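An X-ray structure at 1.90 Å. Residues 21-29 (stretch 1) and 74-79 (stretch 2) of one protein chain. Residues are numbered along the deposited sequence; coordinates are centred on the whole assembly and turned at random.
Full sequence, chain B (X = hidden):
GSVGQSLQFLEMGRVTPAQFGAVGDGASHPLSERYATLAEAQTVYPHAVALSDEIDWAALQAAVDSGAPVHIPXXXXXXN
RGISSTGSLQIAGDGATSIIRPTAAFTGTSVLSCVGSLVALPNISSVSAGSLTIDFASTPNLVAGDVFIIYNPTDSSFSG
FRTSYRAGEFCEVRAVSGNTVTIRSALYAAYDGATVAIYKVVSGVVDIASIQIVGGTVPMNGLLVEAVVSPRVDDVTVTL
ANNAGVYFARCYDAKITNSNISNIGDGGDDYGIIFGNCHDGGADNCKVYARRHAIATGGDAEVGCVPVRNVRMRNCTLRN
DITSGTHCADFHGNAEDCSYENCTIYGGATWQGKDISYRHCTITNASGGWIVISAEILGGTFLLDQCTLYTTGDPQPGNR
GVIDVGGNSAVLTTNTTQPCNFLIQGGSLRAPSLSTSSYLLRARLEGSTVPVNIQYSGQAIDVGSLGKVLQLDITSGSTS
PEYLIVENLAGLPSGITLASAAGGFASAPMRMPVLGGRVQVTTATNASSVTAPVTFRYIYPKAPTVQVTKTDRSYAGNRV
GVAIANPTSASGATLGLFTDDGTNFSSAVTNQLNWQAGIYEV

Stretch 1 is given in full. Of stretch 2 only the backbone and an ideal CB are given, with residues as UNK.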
# COMPACT_ATOMS: atom_id res chain seq x y z
N GLY B 21 46.36 -12.81 -2.67
CA GLY B 21 46.79 -14.17 -2.36
C GLY B 21 45.74 -15.19 -1.94
O GLY B 21 46.09 -16.30 -1.59
N ALA B 22 44.46 -14.83 -2.00
CA ALA B 22 43.38 -15.74 -1.63
C ALA B 22 43.40 -17.05 -2.44
O ALA B 22 43.87 -17.07 -3.60
CB ALA B 22 42.01 -15.05 -1.82
N VAL B 23 42.85 -18.11 -1.85
CA VAL B 23 42.65 -19.36 -2.58
C VAL B 23 41.16 -19.53 -2.94
O VAL B 23 40.81 -19.67 -4.11
CB VAL B 23 43.12 -20.57 -1.76
CG1 VAL B 23 43.00 -21.87 -2.59
CG2 VAL B 23 44.55 -20.36 -1.30
N GLY B 24 40.28 -19.51 -1.93
CA GLY B 24 38.85 -19.58 -2.17
C GLY B 24 38.36 -20.87 -2.82
O GLY B 24 37.37 -20.87 -3.57
N ASP B 25 39.04 -21.98 -2.54
CA ASP B 25 38.62 -23.27 -3.10
C ASP B 25 37.75 -24.10 -2.15
O ASP B 25 37.45 -25.26 -2.43
CB ASP B 25 39.83 -24.09 -3.57
CG ASP B 25 40.74 -24.53 -2.43
OD1 ASP B 25 40.40 -24.32 -1.22
OD2 ASP B 25 41.79 -25.11 -2.75
N GLY B 26 37.36 -23.52 -1.02
CA GLY B 26 36.53 -24.21 -0.05
C GLY B 26 37.27 -25.02 1.01
O GLY B 26 36.66 -25.52 1.94
N ALA B 27 38.58 -25.16 0.88
CA ALA B 27 39.34 -25.90 1.87
C ALA B 27 40.17 -24.92 2.69
O ALA B 27 40.41 -23.79 2.25
CB ALA B 27 40.26 -26.93 1.21
N SER B 28 40.60 -25.36 3.87
CA SER B 28 41.48 -24.56 4.72
C SER B 28 42.90 -24.44 4.15
O SER B 28 43.45 -25.38 3.59
CB SER B 28 41.57 -25.15 6.13
OG SER B 28 40.37 -24.89 6.83
N HIS B 29 43.48 -23.25 4.29
CA HIS B 29 44.86 -23.02 3.90
C HIS B 29 45.43 -22.05 4.91
O HIS B 29 45.35 -20.84 4.73
CB HIS B 29 44.94 -22.43 2.49
CG HIS B 29 44.26 -23.27 1.45
ND1 HIS B 29 44.79 -24.46 1.00
CD2 HIS B 29 43.07 -23.13 0.82
CE1 HIS B 29 43.98 -25.00 0.11
NE2 HIS B 29 42.93 -24.21 -0.03
N UNK B 74 33.32 -15.50 -7.59
CA UNK B 74 32.85 -16.81 -7.15
C UNK B 74 33.97 -17.60 -6.52
O UNK B 74 35.06 -17.69 -7.08
CB UNK B 74 32.25 -17.59 -8.32
N UNK B 75 33.68 -18.19 -5.37
CA UNK B 75 34.65 -18.98 -4.64
C UNK B 75 34.12 -19.12 -3.22
O UNK B 75 33.10 -18.53 -2.87
CB UNK B 75 36.04 -18.34 -4.67
N UNK B 76 34.82 -19.91 -2.41
CA UNK B 76 34.32 -20.27 -1.10
C UNK B 76 35.46 -20.00 -0.15
O UNK B 76 36.36 -20.80 0.00
CB UNK B 76 33.84 -21.72 -1.03
N UNK B 77 35.43 -18.82 0.47
CA UNK B 77 36.59 -18.31 1.21
C UNK B 77 36.50 -18.65 2.69
O UNK B 77 35.52 -18.30 3.36
CB UNK B 77 36.71 -16.80 1.03
N UNK B 78 37.52 -19.33 3.21
CA UNK B 78 37.51 -19.79 4.58
C UNK B 78 38.16 -18.76 5.47
O UNK B 78 39.33 -18.40 5.26
CB UNK B 78 38.22 -21.14 4.71
N UNK B 79 37.42 -18.28 6.48
CA UNK B 79 37.96 -17.27 7.37
C UNK B 79 37.84 -17.68 8.83
O UNK B 79 36.86 -18.31 9.23
CB UNK B 79 37.25 -15.93 7.14

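Position 74 lies before the strand begins, and its CA-to-CB bond points sideways with nothing of stretch 1 within 5.5 Å of the ideal CB. Stretch 1 therefore sets no rule here, and many side chains would do. The deposited residue is Ser74, whose hydroxyl is hydrogen-bonded elsewhere in the structure.

Position 75 is far more restrictive. Its ideal CB points toward stretch 1 and would stand 3.1 Å from Gly24 O, a tight approach, and phi is +163°, a value residues with a CB rarely adopt. Both features favour glycine, and Gly75 is found.

At position 76 the backbone does the binding. Its N donates to Gly24 O at 3.0 Å with a nearly straight angle of 171°, and its O accepts a weak, bent bond from Gly26 N at 3.1 Å. These bonds leave the side chain open, proline apart, since the N-H is needed. The ideal CB points sideways, 3.8 Å from Gly26 CA, an ordinary packing distance; small or medium polar residues would suit, as would a modest apolar one. The deposited Asp76 packs its CB against this glycine, while both carboxylate oxygens find hydrogen bonds elsewhere in the structure.

Position 77 points its CB away, yet Gly24 CA is only 4.8 Å from the ideal CB and Ala22 offers a methyl beyond. A flat side chain able to turn back along the strand would cover both, so an aromatic is attractive, though a long aliphatic chain could also serve. Tyr77 does so with chi1 in m: Gly24 CA sits over one ring face, 4.1 Å from the centroid in a CH-pi contact, and Ala22 CB lies at the ring edge, 4.0 Å from Tyr77 CE2. The fit depends on a bare Gly24, since an ideal CB on Gly24 would lie 2.7 Å from Tyr77 CE2, a clash.

Position 78 points toward stretch 1, its ideal CB 4.2 Å from Ala27 O and 4.7 Å from Ser28 CA. Carbonyls of Gly26 and Ala27 and the Ser28 hydroxyl make a polar setting, suited to a flexible chain with a donor at its end, such as Gln or Lys. Gln78 lays its CG 3.3 Å from Ala27 O, and its NE2 donates to Asp76 O at 3.0 Å and, weakly, to Asp76 OD1 at 2.8 Å. A water donates to both Gln78 OE1 (2.8 Å) and Ser28 OG (3.1 Å), bridging the stretches.

Position 79 is out of reach of stretch 1; its extended backbone would accept many residues, beta-branched ones included. It is Ile79.

Stretch 2 (74-79) SGDYQI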
# COMPACT_ATOMS: atom_id res chain seq x y z
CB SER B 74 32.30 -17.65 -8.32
OG SER B 74 31.00 -17.22 -8.65
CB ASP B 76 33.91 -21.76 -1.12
CG ASP B 76 33.09 -22.16 0.10
OD1 ASP B 76 33.30 -21.63 1.21
OD2 ASP B 76 32.23 -23.04 -0.04
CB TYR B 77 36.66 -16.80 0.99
CG TYR B 77 36.76 -16.41 -0.47
CD1 TYR B 77 35.62 -16.22 -1.25
CD2 TYR B 77 38.00 -16.20 -1.06
CE1 TYR B 77 35.72 -15.87 -2.58
CE2 TYR B 77 38.12 -15.83 -2.38
CZ TYR B 77 36.97 -15.67 -3.14
OH TYR B 77 37.07 -15.31 -4.47
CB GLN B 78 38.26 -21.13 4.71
CG GLN B 78 37.89 -22.14 3.60
CD GLN B 78 36.42 -22.52 3.67
OE1 GLN B 78 35.98 -23.13 4.66
NE2 GLN B 78 35.64 -22.12 2.65
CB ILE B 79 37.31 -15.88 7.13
CG1 ILE B 79 35.81 -15.92 7.50
CG2 ILE B 79 37.53 -15.45 5.68
CD1 ILE B 79 35.13 -14.55 7.63
O HOH W 1 37.38 -25.14 6.11
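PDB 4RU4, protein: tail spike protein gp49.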